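Local coordinates for protein DNA-entry nuclease (Competence-specific nuclease) (Streptococcus agalactiae ILRI112, PDB 4QGO) that probably hydrolyses DNA as a virulence-associated nuclease of the beta-beta-alpha (His-Me finger) superfamily, to which DNA/RNA non-specific endonucleases belong, at residues A[95-100]-A[104-109]; A[137-142]-A[211-216]; A[89-94]-A[108-113]; A[175-180]-A[185-190]. The protein carries 1 engineered substitution. All blocks are in the same frame, centred on the assembly; numbering follows the deposited sequence. Where two conformers were deposited one is given.

Overall arrangement
Interactions 1, 2 and 3 gather round strands 108-112 and 135-139, which with helix 140-144 form the beta-beta-alpha motif expected to hold the active site. Interactions 1 and 3 both end on strand 108-112, share Val-108 and Asp-109, and have centres about 11 Å apart. Interaction 2 lies closer to interaction 1, about 8 Å between centres, and is joined to it by Tyr-213 OH, 2.7 Å from Ala-107 O. Interaction 4, in the large antiparallel sheet, is nested in sequence within the loop closed by interaction 2; it packs on interactions 2 and 3 but lies about 19 Å, centre to centre, from interaction 1, where Tyr-104 meets a sulfate.

Interaction 1: A[95-100]-A[104-109]. With SO4 (sulfate ion), chain D.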
# COMPACT_ATOMS: atom_id res chain seq x y z
N TRP A 95 4.89 5.35 -14.47
CA TRP A 95 4.01 4.41 -15.17
C TRP A 95 4.55 4.01 -16.52
O TRP A 95 4.72 4.85 -17.42
CB TRP A 95 2.63 5.01 -15.35
CG TRP A 95 1.61 4.07 -15.96
CD1 TRP A 95 1.32 3.91 -17.30
CD2 TRP A 95 0.74 3.18 -15.26
NE1 TRP A 95 0.33 2.96 -17.45
CE2 TRP A 95 -0.05 2.51 -16.21
CE3 TRP A 95 0.55 2.88 -13.90
CZ2 TRP A 95 -1.01 1.56 -15.86
CZ3 TRP A 95 -0.41 1.94 -13.54
CH2 TRP A 95 -1.18 1.29 -14.52
N HIS A 96 4.82 2.72 -16.67
CA HIS A 96 5.25 2.16 -17.95
C HIS A 96 4.71 0.75 -18.08
O HIS A 96 5.34 -0.21 -17.66
CB HIS A 96 6.77 2.16 -18.06
CG HIS A 96 7.36 3.54 -18.09
ND1 HIS A 96 7.25 4.36 -19.19
CD2 HIS A 96 8.01 4.26 -17.15
CE1 HIS A 96 7.83 5.52 -18.94
NE2 HIS A 96 8.30 5.48 -17.70
N GLN A 97 3.51 0.65 -18.64
CA GLN A 97 2.84 -0.63 -18.74
C GLN A 97 3.56 -1.59 -19.68
O GLN A 97 4.13 -1.18 -20.70
CB GLN A 97 1.41 -0.41 -19.22
CG GLN A 97 0.52 -1.65 -19.17
CD GLN A 97 0.35 -2.19 -17.76
OE1 GLN A 97 1.21 -2.91 -17.25
NE2 GLN A 97 -0.76 -1.83 -17.13
N VAL A 98 3.51 -2.87 -19.33
CA VAL A 98 4.12 -3.96 -20.11
C VAL A 98 3.16 -5.15 -20.07
O VAL A 98 2.59 -5.44 -19.01
CB VAL A 98 5.48 -4.40 -19.49
CG1 VAL A 98 6.04 -5.62 -20.20
CG2 VAL A 98 6.49 -3.25 -19.49
N ALA A 99 2.96 -5.85 -21.19
CA ALA A 99 2.24 -7.11 -21.18
C ALA A 99 3.21 -8.17 -20.66
O ALA A 99 4.30 -8.32 -21.19
CB ALA A 99 1.79 -7.45 -22.60
N THR A 100 2.82 -8.89 -19.61
CA THR A 100 3.71 -9.84 -18.96
C THR A 100 3.55 -11.25 -19.52
O THR A 100 2.67 -11.51 -20.34
CB THR A 100 3.41 -9.93 -17.46
OG1 THR A 100 2.04 -10.31 -17.30
CG2 THR A 100 3.63 -8.57 -16.79
N TYR A 104 -1.33 -12.54 -14.68
CA TYR A 104 -1.91 -11.20 -14.58
C TYR A 104 -2.12 -10.55 -15.93
O TYR A 104 -3.01 -9.71 -16.10
CB TYR A 104 -1.07 -10.29 -13.68
CG TYR A 104 -0.98 -10.79 -12.26
CD1 TYR A 104 -2.04 -10.60 -11.37
CD2 TYR A 104 0.16 -11.44 -11.80
CE1 TYR A 104 -1.96 -11.05 -10.07
CE2 TYR A 104 0.24 -11.90 -10.50
CZ TYR A 104 -0.82 -11.70 -9.64
OH TYR A 104 -0.74 -12.16 -8.35
N GLY A 105 -1.28 -10.90 -16.90
CA GLY A 105 -1.40 -10.38 -18.25
C GLY A 105 -0.76 -9.02 -18.44
O GLY A 105 -0.25 -8.71 -19.51
N HIS A 106 -0.80 -8.18 -17.40
CA HIS A 106 -0.19 -6.86 -17.46
C HIS A 106 0.66 -6.67 -16.21
O HIS A 106 0.48 -7.38 -15.22
CB HIS A 106 -1.24 -5.76 -17.55
CG HIS A 106 -2.17 -5.73 -16.38
ND1 HIS A 106 -3.31 -6.50 -16.32
CD2 HIS A 106 -2.11 -5.04 -15.22
CE1 HIS A 106 -3.92 -6.28 -15.17
NE2 HIS A 106 -3.21 -5.39 -14.48
N ALA A 107 1.57 -5.70 -16.25
CA ALA A 107 2.58 -5.57 -15.19
C ALA A 107 2.12 -4.71 -14.02
O ALA A 107 2.38 -5.07 -12.86
CB ALA A 107 3.86 -5.01 -15.76
N VAL A 108 1.44 -3.60 -14.30
CA VAL A 108 1.14 -2.61 -13.25
C VAL A 108 -0.31 -2.16 -13.22
O VAL A 108 -1.01 -2.20 -14.24
CB VAL A 108 2.06 -1.37 -13.34
CG1 VAL A 108 3.50 -1.75 -13.04
CG2 VAL A 108 1.93 -0.68 -14.71
N ASP A 109 -0.74 -1.74 -12.03
CA ASP A 109 -2.07 -1.22 -11.76
C ASP A 109 -1.92 0.15 -11.12
O ASP A 109 -0.91 0.44 -10.48
CB ASP A 109 -2.82 -2.09 -10.75
CG ASP A 109 -3.19 -3.46 -11.28
OD1 ASP A 109 -3.26 -3.63 -12.51
OD2 ASP A 109 -3.46 -4.35 -10.45
S SO4 D . -3.73 -13.63 -7.54
O1 SO4 D . -3.06 -12.40 -7.15
O2 SO4 D . -4.78 -13.96 -6.57
O3 SO4 D . -4.32 -13.45 -8.86
O4 SO4 D . -2.76 -14.72 -7.61
O HOH W 1 0.41 -10.59 -21.41
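Leading into the first strand of the beta-beta-alpha nuclease motif, the chain doubles back so that the amide of Gln-97 grips the backbone of Ala-107 and Val-108. A bend at chi2 (62°) carries the Gln-97 amide alongside that backbone. Its OE1 takes the N-H of Val-108 in the carbonyl plane, on a lone pair, with Val-108 N 3.0 Å from Gln-97 OE1; the N-H of Ala-107 reaches the same oxygen from above the plane. Gln-97 NE2 returns a nearly straight bond (161°) to Val-108 O at 2.9 Å, so the amide serves one residue as acceptor and donor, much as a neighbouring strand would. Over the indole of Trp-95 stands Val-108 CG2, a CH-pi contact 3.6 Å from the centroid of the six-membered ring. The rim of that indole abuts the next residue, Trp-95 CZ3 lying 3.4 Å from Asp-109 C. Farther along, Ala-99 and His-106 form a single bridge, and Thr-100 N bonds Gly-105 O at 3.1 Å. His-106 NE2 donates to the syn lone pair of Asp-109 OD1 at 2.6 Å. Tyr-104 OH hydrogen-bonds to sulfate O1, an ion also held by His-103. With Val-98 N as a third donor, three N-H groups converge on Gln-97 OE1, which fixes the rotation of the amide and probably polarises its carbonyl.

Interaction 2: A[137-142]-A[211-216]; sequences TQTAHS and ASYTMD
Thr-139 and Tyr-213 meet at a slant where the beta-beta-alpha motif passes from strand 135-139 into helix 140-144: the phenol of Tyr-213 reaches across from the short strand 213-215 and brings its OH against the branch of the threonine. The touch is van der Waals, with Tyr-213 OH 3.2 Å from Thr-139 CG2 and almost as near CB; the methyl sits obliquely to the ring. The rotation of Thr-139 divides its branches between two tasks. With OG1 between the backbone N and the carbonyl carbon (chi1 69°), the methyl is presented to the tyrosine while the hydroxyl is left to the helix. There Thr-139 is the N-cap residue, its OG1 accepting from Ser-142 N at 3.1 Å, and it also bonds to Thr-209 O. The polar end of Tyr-213 is satisfied by Ala-107 O, so this one phenol ties strand 213-215 to the approach of strand 108-112 as it packs on the threonine. Beside it Met-215 points towards Thr-137, its chain extended through chi1 and chi2 and then folded at chi3 (-77°). Val-108 packs against both Tyr-213 and Met-215. Thr-137 gives its methyl to the contact and its OG1 to Leu-93 O. The approach at this end is looser: Met-215 CE stops 4.4 Å from Thr-137 CG2.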
# COMPACT_ATOMS: atom_id res chain seq x y z
N THR A 137 2.31 3.75 -9.01
CA THR A 137 2.49 2.63 -9.91
C THR A 137 2.77 1.40 -9.07
O THR A 137 3.79 1.34 -8.38
CB THR A 137 3.66 2.89 -10.87
OG1 THR A 137 3.33 4.02 -11.70
CG2 THR A 137 3.94 1.67 -11.75
N GLN A 138 1.86 0.43 -9.10
CA GLN A 138 1.97 -0.73 -8.22
C GLN A 138 1.89 -2.00 -9.05
O GLN A 138 1.07 -2.11 -9.98
CB GLN A 138 0.86 -0.72 -7.17
CG GLN A 138 1.07 -1.77 -6.07
CD GLN A 138 0.07 -1.62 -4.94
OE1 GLN A 138 -1.07 -1.20 -5.15
NE2 GLN A 138 0.50 -1.95 -3.72
N THR A 139 2.73 -2.97 -8.72
CA THR A 139 2.68 -4.22 -9.47
C THR A 139 1.28 -4.85 -9.37
O THR A 139 0.60 -4.73 -8.34
CB THR A 139 3.76 -5.24 -9.06
OG1 THR A 139 3.46 -5.73 -7.74
CG2 THR A 139 5.14 -4.59 -9.10
N ALA A 140 0.85 -5.51 -10.44
CA ALA A 140 -0.44 -6.19 -10.42
C ALA A 140 -0.50 -7.19 -9.28
O ALA A 140 -1.52 -7.27 -8.59
CB ALA A 140 -0.69 -6.88 -11.75
N HIS A 141 0.58 -7.95 -9.07
CA HIS A 141 0.60 -8.91 -7.98
C HIS A 141 0.40 -8.26 -6.62
O HIS A 141 -0.41 -8.71 -5.82
CB HIS A 141 1.90 -9.68 -7.95
CG HIS A 141 2.06 -10.48 -6.70
ND1 HIS A 141 1.35 -11.64 -6.47
CD2 HIS A 141 2.79 -10.25 -5.59
CE1 HIS A 141 1.67 -12.11 -5.28
NE2 HIS A 141 2.54 -11.29 -4.72
N SER A 142 1.19 -7.22 -6.34
CA SER A 142 1.14 -6.64 -5.01
C SER A 142 -0.13 -5.82 -4.76
O SER A 142 -0.57 -5.69 -3.62
CB SER A 142 2.43 -5.87 -4.68
OG SER A 142 2.50 -4.63 -5.38
N ALA A 211 6.82 -11.70 -9.57
CA ALA A 211 7.81 -12.77 -9.72
C ALA A 211 8.40 -12.85 -11.13
O ALA A 211 9.55 -13.27 -11.31
CB ALA A 211 7.21 -14.11 -9.33
N SER A 212 7.64 -12.42 -12.13
CA SER A 212 8.02 -12.65 -13.52
C SER A 212 8.82 -11.51 -14.14
O SER A 212 9.13 -11.56 -15.32
CB SER A 212 6.77 -12.90 -14.37
OG SER A 212 6.07 -11.68 -14.60
N TYR A 213 9.14 -10.48 -13.36
CA TYR A 213 9.91 -9.38 -13.92
C TYR A 213 10.66 -8.61 -12.86
O TYR A 213 10.43 -8.79 -11.67
CB TYR A 213 9.01 -8.44 -14.74
CG TYR A 213 7.94 -7.64 -14.00
CD1 TYR A 213 8.27 -6.56 -13.17
CD2 TYR A 213 6.59 -7.90 -14.22
CE1 TYR A 213 7.29 -5.82 -12.54
CE2 TYR A 213 5.59 -7.15 -13.60
CZ TYR A 213 5.95 -6.11 -12.77
OH TYR A 213 4.98 -5.35 -12.16
N THR A 214 11.56 -7.73 -13.30
CA THR A 214 12.18 -6.78 -12.40
C THR A 214 11.84 -5.36 -12.84
O THR A 214 11.55 -5.10 -14.00
CB THR A 214 13.71 -6.97 -12.31
OG1 THR A 214 14.29 -6.89 -13.62
CG2 THR A 214 14.03 -8.31 -11.68
N MET A 215 11.86 -4.44 -11.88
CA MET A 215 11.58 -3.04 -12.16
C MET A 215 12.71 -2.15 -11.67
O MET A 215 13.27 -2.38 -10.60
CB MET A 215 10.28 -2.61 -11.47
CG MET A 215 9.91 -1.16 -11.78
SD MET A 215 8.48 -0.57 -10.88
CE MET A 215 7.13 -1.32 -11.78
N ASP A 216 13.04 -1.13 -12.45
CA ASP A 216 13.93 -0.06 -12.02
C ASP A 216 13.03 0.98 -11.35
O ASP A 216 12.24 1.64 -12.03
CB ASP A 216 14.63 0.55 -13.23
CG ASP A 216 15.65 1.61 -12.85
OD1 ASP A 216 15.63 2.09 -11.70
OD2 ASP A 216 16.48 1.98 -13.72

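Interaction 3: A[89-94]-A[108-113]; sequences NWKPLG and VDKGAL. Engineered in segment 108-113: Ala-112 (natural residue His).
An almost fully extended chain beyond CG (chi2 170°) carries the ammonium of Lys-110, in the conformer described, across to segment 89-94, while bends at chi2 and chi4 (both near -61°) fold Lys-91 back to meet it. Lys-110 belongs to strand 108-112, the first strand of the beta-beta-alpha motif; the Asp-Lys-Gly-Ala run there ends in the engineered Ala-112, a histidine in nature and in related nucleases probably the general base. The aliphatic parts make the direct contacts. Lys-110 CE lies 3.7 Å from Lys-91 CD, the two chains slanting past one another, and 3.5 Å from Trp-90 O. Nearer the strand the lysine passes Pro-92 at about a right angle, its CG 4.2 Å from Pro-92 CD. Pro-92 in turn packs on Thr-137 of strand 135-139, which places the loop beside both strands of the motif. The ammonium groups are like charges, Lys-91 NZ and Lys-110 NZ standing 4.5 Å apart, a closeness that may slightly ease the loss of a proton from either. A shared water gathers Lys-91 NZ, Lys-110 NZ and Asn-89 N as donors, probably not all at full strength, and donates to Trp-90 O, 2.6 Å from the water oxygen.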
# COMPACT_ATOMS: atom_id res chain seq x y z
N ASN A 89 -7.19 8.76 -18.21
CA ASN A 89 -6.03 9.28 -18.92
C ASN A 89 -4.82 9.52 -18.00
O ASN A 89 -3.68 9.30 -18.40
CB ASN A 89 -6.38 10.57 -19.66
N TRP A 90 -5.09 9.97 -16.78
CA TRP A 90 -4.02 10.28 -15.84
C TRP A 90 -3.29 9.00 -15.42
O TRP A 90 -3.92 7.97 -15.20
CB TRP A 90 -4.58 11.00 -14.60
CG TRP A 90 -3.53 11.40 -13.61
CD1 TRP A 90 -2.82 12.57 -13.58
CD2 TRP A 90 -3.05 10.62 -12.50
NE1 TRP A 90 -1.93 12.56 -12.53
CE2 TRP A 90 -2.06 11.38 -11.85
CE3 TRP A 90 -3.36 9.35 -12.00
CZ2 TRP A 90 -1.38 10.92 -10.73
CZ3 TRP A 90 -2.70 8.90 -10.88
CH2 TRP A 90 -1.71 9.68 -10.26
N LYS A 91 -1.97 9.09 -15.32
CA LYS A 91 -1.17 7.95 -14.86
C LYS A 91 -0.24 8.40 -13.74
O LYS A 91 0.29 9.51 -13.78
CB LYS A 91 -0.36 7.37 -16.02
CG LYS A 91 -1.19 6.74 -17.12
CD LYS A 91 -2.02 5.56 -16.60
CE LYS A 91 -2.60 4.73 -17.75
NZ LYS A 91 -3.51 5.51 -18.64
N PRO A 92 -0.01 7.53 -12.75
CA PRO A 92 0.91 7.87 -11.66
C PRO A 92 2.37 7.96 -12.10
O PRO A 92 2.72 7.59 -13.24
CB PRO A 92 0.70 6.74 -10.64
CG PRO A 92 0.25 5.57 -11.47
CD PRO A 92 -0.58 6.17 -12.60
N LEU A 93 3.21 8.44 -11.20
CA LEU A 93 4.63 8.58 -11.47
C LEU A 93 5.27 7.23 -11.79
O LEU A 93 4.98 6.24 -11.12
CB LEU A 93 5.34 9.22 -10.27
CG LEU A 93 4.86 10.61 -9.89
CD1 LEU A 93 5.52 11.03 -8.61
CD2 LEU A 93 5.18 11.60 -11.01
N GLY A 94 6.13 7.20 -12.81
CA GLY A 94 6.84 5.98 -13.16
C GLY A 94 6.05 4.96 -13.96
O GLY A 94 6.49 3.81 -14.11
N VAL A 108 1.44 -3.60 -14.30
CA VAL A 108 1.14 -2.61 -13.25
C VAL A 108 -0.31 -2.16 -13.22
O VAL A 108 -1.01 -2.20 -14.24
CB VAL A 108 2.06 -1.37 -13.34
CG1 VAL A 108 3.50 -1.75 -13.04
CG2 VAL A 108 1.93 -0.68 -14.71
N ASP A 109 -0.74 -1.74 -12.03
CA ASP A 109 -2.07 -1.22 -11.76
C ASP A 109 -1.92 0.15 -11.12
O ASP A 109 -0.91 0.44 -10.48
CB ASP A 109 -2.82 -2.09 -10.75
CG ASP A 109 -3.19 -3.46 -11.28
OD1 ASP A 109 -3.26 -3.63 -12.51
OD2 ASP A 109 -3.46 -4.35 -10.45
N LYS A 110 -2.93 0.99 -11.29
CA LYS A 110 -3.04 2.20 -10.50
C LYS A 110 -3.28 1.73 -9.08
O LYS A 110 -4.33 1.16 -8.76
CB LYS A 110 -4.19 3.06 -11.00
CG LYS A 110 -3.92 3.70 -12.35
CD LYS A 110 -5.17 4.34 -12.94
CE LYS A 110 -4.94 4.76 -14.39
NZ LYS A 110 -6.22 4.97 -15.13
N GLY A 111 -2.28 1.92 -8.23
CA GLY A 111 -2.40 1.48 -6.85
C GLY A 111 -2.80 2.57 -5.87
O GLY A 111 -2.01 3.48 -5.60
N ALA A 112 -4.01 2.48 -5.32
CA ALA A 112 -4.43 3.44 -4.30
C ALA A 112 -3.73 3.20 -2.98
O ALA A 112 -3.56 2.06 -2.55
CB ALA A 112 -5.94 3.35 -4.09
N LEU A 113 -3.33 4.29 -2.31
CA LEU A 113 -2.82 4.17 -0.94
C LEU A 113 -3.99 3.84 -0.02
O LEU A 113 -3.94 2.86 0.73
CB LEU A 113 -2.14 5.46 -0.49
CG LEU A 113 -0.67 5.65 -0.92
CD1 LEU A 113 -0.49 5.66 -2.43
CD2 LEU A 113 -0.12 6.95 -0.33
O HOH W 2 -5.31 6.68 -17.04

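Interaction 4: A[175-180]-A[185-190]; sequences TPLYRN and VPFAMH
Leu-177 and Phe-187 form the tight end of this contact. Phe-187 CG sits between its backbone N and carbonyl carbon (chi1 70°), which brings the ring against Leu-177, whose CB makes an off-centre CH-pi contact 4.2 Å from the ring centroid. Backbone bonds hold the same spot: Leu-177 N donates to Ala-188 O at 2.9 Å, and Phe-187 N to Leu-177 O at 2.8 Å. Next to them Pro-186 CB stands over one face of the Tyr-178 ring and also lies 3.8 Å from Pro-176 CB. Met-189, folded at chi2 and chi3 in the conformer described, lays its sulfur beside Pro-176, Met-189 SD 4.1 Å from Pro-176 CB. These segments are the facing ends of the beta hairpin of strands 170-177 and 188-195, antiparallel neighbours in the large sheet. Phe-187 and Ala-188 both face Leu-177, a classic beta bulge that interrupts the regular pairing at the turn end of the hairpin, on the returning side. Pro-176 and Met-189 point to one face, Met-189 packing on strand 135-139; Leu-177 and Ala-188 point to the other, where helix 12-22 lies against Leu-177 and Phe-187. Packing is looser at the two ends, where waters enter. Thr-175 and His-190 exchange backbone bonds, Thr-175 N lying 2.9 Å from His-190 O; their side chains meet at the CB atoms, beyond which the His-190 ring leads away to Asn-203. A water lies 2.8 Å from Thr-175 OG1. Towards the turn, Arg-179 rests its CG on the Phe-187 ring and sends NE to a salt bridge with Asp-183, and a second water bridges Arg-179 N to Val-185 O, 2.8 Å from the latter.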
# COMPACT_ATOMS: atom_id res chain seq x y z
N THR A 175 2.08 4.14 3.79
CA THR A 175 3.23 4.94 3.41
C THR A 175 4.00 4.25 2.30
O THR A 175 4.56 3.18 2.50
CB THR A 175 4.18 5.14 4.60
OG1 THR A 175 3.44 5.62 5.74
CG2 THR A 175 5.28 6.15 4.25
N PRO A 176 4.02 4.85 1.10
CA PRO A 176 4.92 4.33 0.06
C PRO A 176 6.37 4.47 0.52
O PRO A 176 6.76 5.55 1.02
CB PRO A 176 4.65 5.26 -1.13
CG PRO A 176 3.31 5.91 -0.84
CD PRO A 176 3.27 6.04 0.66
N LEU A 177 7.15 3.40 0.38
CA LEU A 177 8.57 3.43 0.75
C LEU A 177 9.42 3.59 -0.50
O LEU A 177 9.31 2.79 -1.44
CB LEU A 177 8.95 2.16 1.51
CG LEU A 177 8.13 1.83 2.75
CD1 LEU A 177 8.69 0.58 3.43
CD2 LEU A 177 8.09 3.01 3.71
N TYR A 178 10.22 4.66 -0.54
CA TYR A 178 11.12 4.95 -1.66
C TYR A 178 12.56 4.70 -1.24
O TYR A 178 12.92 4.92 -0.08
CB TYR A 178 10.97 6.40 -2.13
CG TYR A 178 9.56 6.76 -2.58
CD1 TYR A 178 9.13 6.50 -3.87
CD2 TYR A 178 8.66 7.36 -1.70
CE1 TYR A 178 7.84 6.81 -4.28
CE2 TYR A 178 7.38 7.70 -2.11
CZ TYR A 178 6.97 7.42 -3.39
OH TYR A 178 5.70 7.74 -3.79
N ARG A 179 13.40 4.23 -2.17
CA ARG A 179 14.79 3.91 -1.86
C ARG A 179 15.60 5.15 -1.55
O ARG A 179 16.62 5.09 -0.85
CB ARG A 179 15.48 3.24 -3.05
CG ARG A 179 14.96 1.86 -3.42
CD ARG A 179 15.80 1.27 -4.56
NE ARG A 179 15.84 2.16 -5.71
CZ ARG A 179 16.67 2.02 -6.73
NH1 ARG A 179 17.55 1.02 -6.75
NH2 ARG A 179 16.64 2.89 -7.74
N ASN A 180 15.16 6.26 -2.12
CA ASN A 180 15.90 7.51 -2.09
C ASN A 180 14.96 8.66 -2.41
O ASN A 180 13.75 8.47 -2.60
CB ASN A 180 17.04 7.45 -3.11
CG ASN A 180 16.56 7.14 -4.51
OD1 ASN A 180 15.63 7.77 -5.02
ND2 ASN A 180 17.18 6.14 -5.14
N VAL A 185 8.98 5.45 -8.31
CA VAL A 185 8.10 4.36 -7.89
C VAL A 185 8.57 3.82 -6.55
O VAL A 185 9.76 3.61 -6.34
CB VAL A 185 8.14 3.21 -8.94
CG1 VAL A 185 7.22 2.06 -8.53
CG2 VAL A 185 7.77 3.73 -10.32
N PRO A 186 7.63 3.59 -5.61
CA PRO A 186 8.03 3.04 -4.32
C PRO A 186 8.42 1.57 -4.46
O PRO A 186 7.85 0.87 -5.29
CB PRO A 186 6.75 3.17 -3.47
CG PRO A 186 5.65 3.10 -4.46
CD PRO A 186 6.17 3.80 -5.71
N PHE A 187 9.38 1.10 -3.66
CA PHE A 187 9.75 -0.31 -3.72
C PHE A 187 8.88 -1.18 -2.83
O PHE A 187 8.93 -2.41 -2.92
CB PHE A 187 11.25 -0.52 -3.39
CG PHE A 187 11.59 -0.28 -1.94
CD1 PHE A 187 11.53 -1.32 -1.01
CD2 PHE A 187 11.97 0.98 -1.50
CE1 PHE A 187 11.83 -1.11 0.34
CE2 PHE A 187 12.27 1.21 -0.16
CZ PHE A 187 12.21 0.16 0.75
N ALA A 188 8.08 -0.55 -1.96
CA ALA A 188 7.17 -1.29 -1.10
C ALA A 188 6.09 -0.37 -0.60
O ALA A 188 6.23 0.86 -0.65
CB ALA A 188 7.93 -1.89 0.10
N MET A 189 5.00 -0.96 -0.12
CA MET A 189 3.94 -0.19 0.51
C MET A 189 3.84 -0.58 1.98
O MET A 189 3.59 -1.74 2.31
CB MET A 189 2.60 -0.42 -0.21
CG MET A 189 2.59 0.05 -1.66
SD MET A 189 2.57 1.85 -1.82
CE MET A 189 0.83 2.17 -1.55
N HIS A 190 4.03 0.39 2.87
CA HIS A 190 3.97 0.15 4.30
C HIS A 190 2.53 0.33 4.78
O HIS A 190 1.98 1.42 4.65
CB HIS A 190 4.90 1.15 5.01
CG HIS A 190 5.06 0.92 6.48
ND1 HIS A 190 5.72 1.83 7.29
CD2 HIS A 190 4.67 -0.09 7.30
CE1 HIS A 190 5.71 1.39 8.53
NE2 HIS A 190 5.09 0.23 8.57
O HOH W 3 2.64 3.27 6.99
O HOH W 4 11.94 3.37 -4.55